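Local coordinates for protein cyclodipeptide synthase, BtCDPS (Bacillus thermoamylovorans, PDB 6ZTU) that probably joins two aminoacyl groups, supplied as aminoacyl-tRNA, into a cyclic dipeptide, at residues Ser196-Arg202 with Asn222-Leu228; Ile6-Val12 with Gln47-Trp51. Numbering follows the deposited sequence.

Contact 1. Residues Ser196-Arg202 with Asn222-Leu228. With 0RE ((2S)-hexane-1,2-diol), chain B.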
loop_
_atom_site.group_PDB
_atom_site.type_symbol
_atom_site.label_atom_id
_atom_site.label_comp_id
_atom_site.label_asym_id
_atom_site.label_seq_id
_atom_site.Cartn_x
_atom_site.Cartn_y
_atom_site.Cartn_z
ATOM N N SER A 196 -5.183 -7.573 10.941
ATOM C CA SER A 196 -4.146 -7.593 9.914
ATOM C C SER A 196 -3.203 -6.416 10.120
ATOM O O SER A 196 -3.589 -5.404 10.698
ATOM C CB SER A 196 -4.752 -7.508 8.507
ATOM O OG SER A 196 -3.745 -7.442 7.512
ATOM N N VAL A 197 -1.970 -6.561 9.644
ATOM C CA VAL A 197 -1.082 -5.414 9.480
ATOM C C VAL A 197 -0.792 -5.258 7.994
ATOM O O VAL A 197 -0.458 -6.234 7.317
ATOM C CB VAL A 197 0.236 -5.540 10.273
ATOM C CG1 VAL A 197 0.004 -5.304 11.761
ATOM C CG2 VAL A 197 0.900 -6.889 10.052
ATOM N N LEU A 198 -0.911 -4.028 7.493
ATOM C CA LEU A 198 -0.338 -3.684 6.198
ATOM C C LEU A 198 1.147 -3.405 6.390
ATOM O O LEU A 198 1.529 -2.717 7.340
ATOM C CB LEU A 198 -1.043 -2.457 5.619
ATOM C CG LEU A 198 -0.435 -1.791 4.380
ATOM C CD1 LEU A 198 -0.525 -2.746 3.184
ATOM C CD2 LEU A 198 -1.172 -0.481 4.092
ATOM N N ALA A 199 1.989 -3.960 5.515
ATOM C CA ALA A 199 3.437 -3.896 5.698
ATOM C C ALA A 199 4.089 -3.210 4.511
ATOM O O ALA A 199 3.805 -3.541 3.360
ATOM C CB ALA A 199 4.040 -5.294 5.883
ATOM N N TYR A 200 4.985 -2.275 4.801
ATOM C CA TYR A 200 5.634 -1.476 3.779
ATOM C C TYR A 200 6.976 -1.043 4.345
ATOM O O TYR A 200 7.232 -1.192 5.535
ATOM C CB TYR A 200 4.771 -0.276 3.384
ATOM C CG TYR A 200 5.173 0.381 2.090
ATOM C CD1 TYR A 200 5.101 -0.308 0.891
ATOM C CD2 TYR A 200 5.604 1.704 2.070
ATOM C CE1 TYR A 200 5.474 0.294 -0.298
ATOM C CE2 TYR A 200 5.971 2.315 0.890
ATOM C CZ TYR A 200 5.899 1.608 -0.293
ATOM O OH TYR A 200 6.264 2.218 -1.478
ATOM N N HIS A 201 7.850 -0.525 3.484
ATOM C CA HIS A 201 9.216 -0.235 3.918
ATOM C C HIS A 201 9.440 1.234 4.266
ATOM O O HIS A 201 10.575 1.625 4.577
ATOM C CB HIS A 201 10.209 -0.674 2.842
ATOM C CG HIS A 201 10.032 0.051 1.553
ATOM N ND1 HIS A 201 9.006 -0.239 0.680
ATOM C CD2 HIS A 201 10.721 1.079 1.003
ATOM C CE1 HIS A 201 9.087 0.564 -0.367
ATOM N NE2 HIS A 201 10.117 1.373 -0.194
ATOM N N ARG A 202 8.399 2.052 4.237
ATOM C CA ARG A 202 8.538 3.451 4.587
ATOM C C ARG A 202 7.506 3.818 5.636
ATOM O O ARG A 202 6.434 3.207 5.705
ATOM C CB ARG A 202 8.382 4.341 3.344
ATOM C CG ARG A 202 9.461 4.092 2.281
ATOM C CD ARG A 202 10.740 4.922 2.492
ATOM N NE ARG A 202 10.465 6.313 2.879
ATOM C CZ ARG A 202 11.054 6.943 3.895
ATOM N NH1 ARG A 202 11.955 6.309 4.649
ATOM N NH2 ARG A 202 10.741 8.204 4.164
ATOM N N ASN A 222 -8.897 -3.413 14.558
ATOM C CA ASN A 222 -8.214 -4.648 14.194
ATOM C C ASN A 222 -7.220 -4.453 13.056
ATOM O O ASN A 222 -6.793 -5.440 12.445
ATOM C CB ASN A 222 -9.230 -5.728 13.798
ATOM C CG ASN A 222 -9.981 -5.370 12.534
ATOM O OD1 ASN A 222 -10.040 -4.197 12.143
ATOM N ND2 ASN A 222 -10.572 -6.375 11.887
ATOM N N GLN A 223 -6.847 -3.209 12.764
ATOM C CA GLN A 223 -5.949 -2.881 11.664
ATOM C C GLN A 223 -4.675 -2.251 12.219
ATOM O O GLN A 223 -4.747 -1.359 13.065
ATOM C CB GLN A 223 -6.638 -1.922 10.684
ATOM C CG GLN A 223 -5.821 -1.653 9.418
ATOM C CD GLN A 223 -5.718 -2.884 8.533
ATOM O OE1 GLN A 223 -6.481 -3.838 8.688
ATOM N NE2 GLN A 223 -4.772 -2.870 7.603
ATOM N N GLY A 224 -3.519 -2.720 11.733
ATOM C CA GLY A 224 -2.243 -2.125 12.075
ATOM C C GLY A 224 -1.424 -1.823 10.833
ATOM O O GLY A 224 -1.770 -2.213 9.714
ATOM N N TYR A 225 -0.311 -1.122 11.053
ATOM C CA TYR A 225 0.646 -0.782 10.008
ATOM C C TYR A 225 2.039 -1.051 10.542
ATOM O O TYR A 225 2.346 -0.658 11.671
ATOM C CB TYR A 225 0.521 0.697 9.609
ATOM C CG TYR A 225 1.438 1.126 8.474
ATOM C CD1 TYR A 225 0.999 1.088 7.155
ATOM C CD2 TYR A 225 2.739 1.589 8.725
ATOM C CE1 TYR A 225 1.838 1.486 6.104
ATOM C CE2 TYR A 225 3.583 1.992 7.674
ATOM C CZ TYR A 225 3.116 1.949 6.374
ATOM O OH TYR A 225 3.940 2.349 5.326
ATOM N N ILE A 226 2.884 -1.713 9.754
ATOM C CA ILE A 226 4.259 -1.959 10.178
ATOM C C ILE A 226 5.227 -1.533 9.092
ATOM O O ILE A 226 4.967 -1.703 7.897
ATOM C CB ILE A 226 4.514 -3.435 10.569
ATOM C CG1 ILE A 226 4.240 -4.390 9.397
ATOM C CG2 ILE A 226 3.724 -3.796 11.819
ATOM C CD1 ILE A 226 4.590 -5.815 9.709
ATOM N N ILE A 227 6.371 -1.005 9.522
ATOM C CA ILE A 227 7.494 -0.722 8.643
ATOM C C ILE A 227 8.428 -1.920 8.669
ATOM O O ILE A 227 8.814 -2.389 9.746
ATOM C CB ILE A 227 8.245 0.545 9.091
ATOM C CG1 ILE A 227 7.332 1.763 9.103
ATOM C CG2 ILE A 227 9.465 0.784 8.193
ATOM C CD1 ILE A 227 7.920 2.917 9.923
ATOM N N LEU A 228 8.787 -2.416 7.493
ATOM C CA LEU A 228 9.756 -3.494 7.361
ATOM C C LEU A 228 11.118 -2.890 7.053
ATOM O O LEU A 228 11.299 -2.256 6.006
ATOM C CB LEU A 228 9.351 -4.463 6.255
ATOM C CG LEU A 228 7.948 -5.043 6.365
ATOM C CD1 LEU A 228 7.715 -5.973 5.188
ATOM C CD2 LEU A 228 7.790 -5.769 7.690
HETATM O O01 0RE B . 1.336 2.679 -0.819
HETATM C C02 0RE B . 2.322 1.701 -0.712
HETATM C C03 0RE B . 1.673 0.407 -0.231
HETATM O O04 0RE B . 1.469 0.472 1.154
HETATM C C05 0RE B . 0.349 0.224 -0.963
HETATM C C06 0RE B . 0.596 0.125 -2.468
HETATM C C07 0RE B . -0.755 0.091 -3.172
HETATM C C08 0RE B . -0.888 -1.292 -3.784
HETATM O O HOH W 1 -4.470 -5.430 6.015
HETATM O O HOH W 2 12.906 0.303 5.295
#

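Contact 2. Residues Ile6-Val12 with Gln47-Trp51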
loop_
_atom_site.group_PDB
_atom_site.type_symbol
_atom_site.label_atom_id
_atom_site.label_comp_id
_atom_site.label_asym_id
_atom_site.label_seq_id
_atom_site.Cartn_x
_atom_site.Cartn_y
_atom_site.Cartn_z
ATOM N N ILE A 6 15.779 -16.384 6.995
ATOM C CA ILE A 6 14.476 -16.003 6.453
ATOM C C ILE A 6 13.590 -15.433 7.551
ATOM O O ILE A 6 12.964 -14.381 7.381
ATOM C CB ILE A 6 13.797 -17.202 5.767
ATOM C CG1 ILE A 6 14.614 -17.673 4.568
ATOM C CG2 ILE A 6 12.371 -16.840 5.338
ATOM C CD1 ILE A 6 14.055 -18.919 3.926
ATOM N N LYS A 7 13.517 -16.129 8.690
ATOM C CA LYS A 7 12.695 -15.668 9.803
ATOM C C LYS A 7 13.058 -14.253 10.235
ATOM O O LYS A 7 12.174 -13.480 10.624
ATOM C CB LYS A 7 12.837 -16.631 10.984
ATOM C CG LYS A 7 11.529 -16.982 11.671
ATOM C CD LYS A 7 11.308 -16.142 12.924
ATOM C CE LYS A 7 9.906 -16.361 13.489
ATOM N NZ LYS A 7 9.540 -15.340 14.516
ATOM N N ASP A 8 14.346 -13.897 10.168
ATOM C CA ASP A 8 14.852 -12.602 10.610
ATOM C C ASP A 8 15.148 -11.660 9.449
ATOM O O ASP A 8 15.839 -10.654 9.634
ATOM C CB ASP A 8 16.115 -12.791 11.449
ATOM C CG ASP A 8 15.817 -13.272 12.844
ATOM O OD1 ASP A 8 16.775 -13.677 13.539
ATOM O OD2 ASP A 8 14.629 -13.253 13.243
ATOM N N LEU A 9 14.638 -11.970 8.259
ATOM C CA LEU A 9 14.908 -11.153 7.080
ATOM C C LEU A 9 14.567 -9.686 7.307
ATOM O O LEU A 9 15.206 -8.804 6.723
ATOM C CB LEU A 9 14.103 -11.695 5.903
ATOM C CG LEU A 9 14.728 -11.903 4.531
ATOM C CD1 LEU A 9 16.155 -12.412 4.638
ATOM C CD2 LEU A 9 13.850 -12.904 3.791
ATOM N N PHE A 10 13.568 -9.401 8.142
ATOM C CA PHE A 10 13.122 -8.034 8.365
ATOM C C PHE A 10 13.029 -7.728 9.850
ATOM O O PHE A 10 12.692 -8.595 10.665
ATOM C CB PHE A 10 11.760 -7.770 7.688
ATOM C CG PHE A 10 11.806 -7.862 6.194
ATOM C CD1 PHE A 10 12.153 -6.755 5.431
ATOM C CD2 PHE A 10 11.526 -9.064 5.544
ATOM C CE1 PHE A 10 12.210 -6.841 4.047
ATOM C CE2 PHE A 10 11.588 -9.162 4.177
ATOM C CZ PHE A 10 11.927 -8.055 3.416
ATOM N N TYR A 11 13.337 -6.486 10.198
ATOM C CA TYR A 11 13.062 -5.954 11.520
ATOM C C TYR A 11 11.822 -5.079 11.415
ATOM O O TYR A 11 11.708 -4.268 10.496
ATOM C CB TYR A 11 14.247 -5.149 12.066
ATOM C CG TYR A 11 14.026 -4.736 13.504
ATOM C CD1 TYR A 11 13.364 -3.552 13.812
ATOM C CD2 TYR A 11 14.445 -5.545 14.554
ATOM C CE1 TYR A 11 13.138 -3.171 15.123
ATOM C CE2 TYR A 11 14.220 -5.176 15.870
ATOM C CZ TYR A 11 13.557 -3.992 16.147
ATOM O OH TYR A 11 13.326 -3.609 17.450
ATOM N N VAL A 12 10.901 -5.244 12.355
ATOM C CA VAL A 12 9.566 -4.661 12.260
ATOM C C VAL A 12 9.475 -3.442 13.165
ATOM O O VAL A 12 9.840 -3.509 14.347
ATOM C CB VAL A 12 8.498 -5.707 12.628
ATOM C CG1 VAL A 12 7.134 -5.053 12.778
ATOM C CG2 VAL A 12 8.482 -6.815 11.585
ATOM N N GLN A 47 11.732 -12.064 -0.967
ATOM C CA GLN A 47 12.107 -11.898 0.431
ATOM C C GLN A 47 10.893 -11.553 1.281
ATOM O O GLN A 47 10.705 -12.114 2.363
ATOM C CB GLN A 47 13.173 -10.814 0.557
ATOM C CG GLN A 47 14.536 -11.216 0.038
ATOM C CD GLN A 47 15.615 -10.306 0.582
ATOM O OE1 GLN A 47 15.492 -9.087 0.515
ATOM N NE2 GLN A 47 16.670 -10.891 1.137
ATOM N N LEU A 48 10.050 -10.632 0.797
ATOM C CA LEU A 48 8.850 -10.254 1.544
ATOM C C LEU A 48 7.970 -11.466 1.811
ATOM O O LEU A 48 7.498 -11.677 2.935
ATOM C CB LEU A 48 8.052 -9.198 0.780
ATOM C CG LEU A 48 8.618 -7.790 0.614
ATOM C CD1 LEU A 48 7.702 -7.002 -0.305
ATOM C CD2 LEU A 48 8.730 -7.115 1.977
ATOM N N ILE A 49 7.751 -12.278 0.784
ATOM C CA ILE A 49 6.816 -13.388 0.889
ATOM C C ILE A 49 7.438 -14.549 1.655
ATOM O O ILE A 49 6.763 -15.207 2.448
ATOM C CB ILE A 49 6.340 -13.792 -0.517
ATOM C CG1 ILE A 49 5.431 -12.694 -1.091
ATOM C CG2 ILE A 49 5.599 -15.116 -0.483
ATOM C CD1 ILE A 49 5.176 -12.814 -2.575
ATOM N N ASP A 50 8.734 -14.806 1.457
ATOM C CA ASP A 50 9.407 -15.844 2.241
ATOM C C ASP A 50 9.345 -15.537 3.731
ATOM O O ASP A 50 8.987 -16.399 4.540
ATOM C CB ASP A 50 10.864 -15.987 1.801
ATOM C CG ASP A 50 10.999 -16.588 0.420
ATOM O OD1 ASP A 50 10.038 -17.234 -0.042
ATOM O OD2 ASP A 50 12.071 -16.416 -0.198
ATOM N N TRP A 51 9.702 -14.308 4.113
ATOM C CA TRP A 51 9.616 -13.902 5.509
ATOM C C TRP A 51 8.180 -13.953 6.014
ATOM O O TRP A 51 7.926 -14.426 7.124
ATOM C CB TRP A 51 10.205 -12.495 5.679
ATOM C CG TRP A 51 10.079 -11.920 7.063
ATOM C CD1 TRP A 51 10.903 -12.153 8.132
ATOM C CD2 TRP A 51 9.082 -11.004 7.517
ATOM N NE1 TRP A 51 10.467 -11.443 9.224
ATOM C CE2 TRP A 51 9.352 -10.726 8.874
ATOM C CE3 TRP A 51 7.983 -10.384 6.904
ATOM C CZ2 TRP A 51 8.560 -9.858 9.634
ATOM C CZ3 TRP A 51 7.198 -9.523 7.658
ATOM C CH2 TRP A 51 7.489 -9.266 9.008
HETATM O O HOH W 3 11.423 -10.537 11.919
#

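Contact 1. Residues Ser196-Arg202 with Asn222-Leu228
A tyrosine hydroxyl reaches past the end of the neighbouring strand: Tyr-225 OH donates a hydrogen bond to Arg-202 O (2.7 Å), so its side chain ties strand 223-229 to the residues just after strand 196-200. Tyr-200 CB lies 3.4 Å from the same Tyr-225 OH. The backbones form a parallel ladder in which Ser-196, Leu-198 and Tyr-200 supply both N and O, as in Gly-224 N to Ser-196 O (2.9 Å), Leu-198 N to Gly-224 O (3.0 Å) and Leu-228 N to Tyr-200 O (2.8 Å). At Gly-224 the CA atoms of Val-197 and Gly-224 approach to 4.3 Å; a CB on Gly-224 would collide with Val-197 CG1. Ala-199 CB packs on Ile-226 CG1 (3.6 Å) on one face of the sheet, while Leu-198 and Tyr-225 meet on the other. There the Tyr-200 ring offers a face to the bound hexanediol, with CE1 3.5 Å from its C02. Strands 196-200 and 223-229, joined through helix 205-211, form a beta-alpha-beta unit whose first strand ends at the ligand pocket.

Contact 2. Residues Ile6-Val12 with Gln47-Trp51
Segment 6-12 leaves a short, weakly bonded helix through a turn, where Leu-9 N bonds to Ile-6 O (3.1 Å), and enters the start of strand 11-14; segment 47-51 is one stretch of helix 42-55. Their backbones come nearest at Ile-6 and Trp-51, with CA atoms 5.4 Å apart. The Trp-51 indole fills the bend. Phe-10 directs its edge at the indole face in a T-shaped pair, with ring planes at 70° and centroids 5.2 Å apart, and Phe-10 CB adds a CH-pi contact over the five-membered ring. The loop ahead of edge strand 11-14, and Val-12 in that strand, thus pack on helix 42-55 of the HUP-clan, Rossmann-like fold. Val-12 CG2 touches Trp-51 CZ2 (3.6 Å), and Phe-10 CZ meets Leu-48 CD2 (3.6 Å). Leu-9 CD2 rests on Gln-47 O (3.5 Å), and Ile-6 CG2 on Asp-50 O (3.5 Å). A water accepts from Trp-51 NE1 (3.0 Å) and lies 2.6 Å from Phe-10 O. Beyond the segments, Asp-50 forms a salt bridge with Lys-103 and a hydrogen bond with Asn-104.

In the fold
The two contacts follow in series along the chain, contact 2 closing before contact 1 opens, and their centres lie 13 Å apart. They meet at strand 223-229, which pairs with 196-200 along one edge and antiparallel with 11-14 along the other. Leu-228 is the main bridge: CD1 packs on Leu-48 CD2 (3.6 Å), CB on Phe-10 CD1 (3.7 Å) and CD2 on Trp-51 CH2 (3.7 Å). Ile-226 CG2 also touches Val-12 CG1 (3.8 Å). Helix 42-55 thus packs on Leu-228 through Leu-48 and Trp-51, whereas the diol lies near the C-terminal ends of the parallel strands, beside Tyr-200. Through this shared strand the N-terminal and C-terminal parts of the chain join one core.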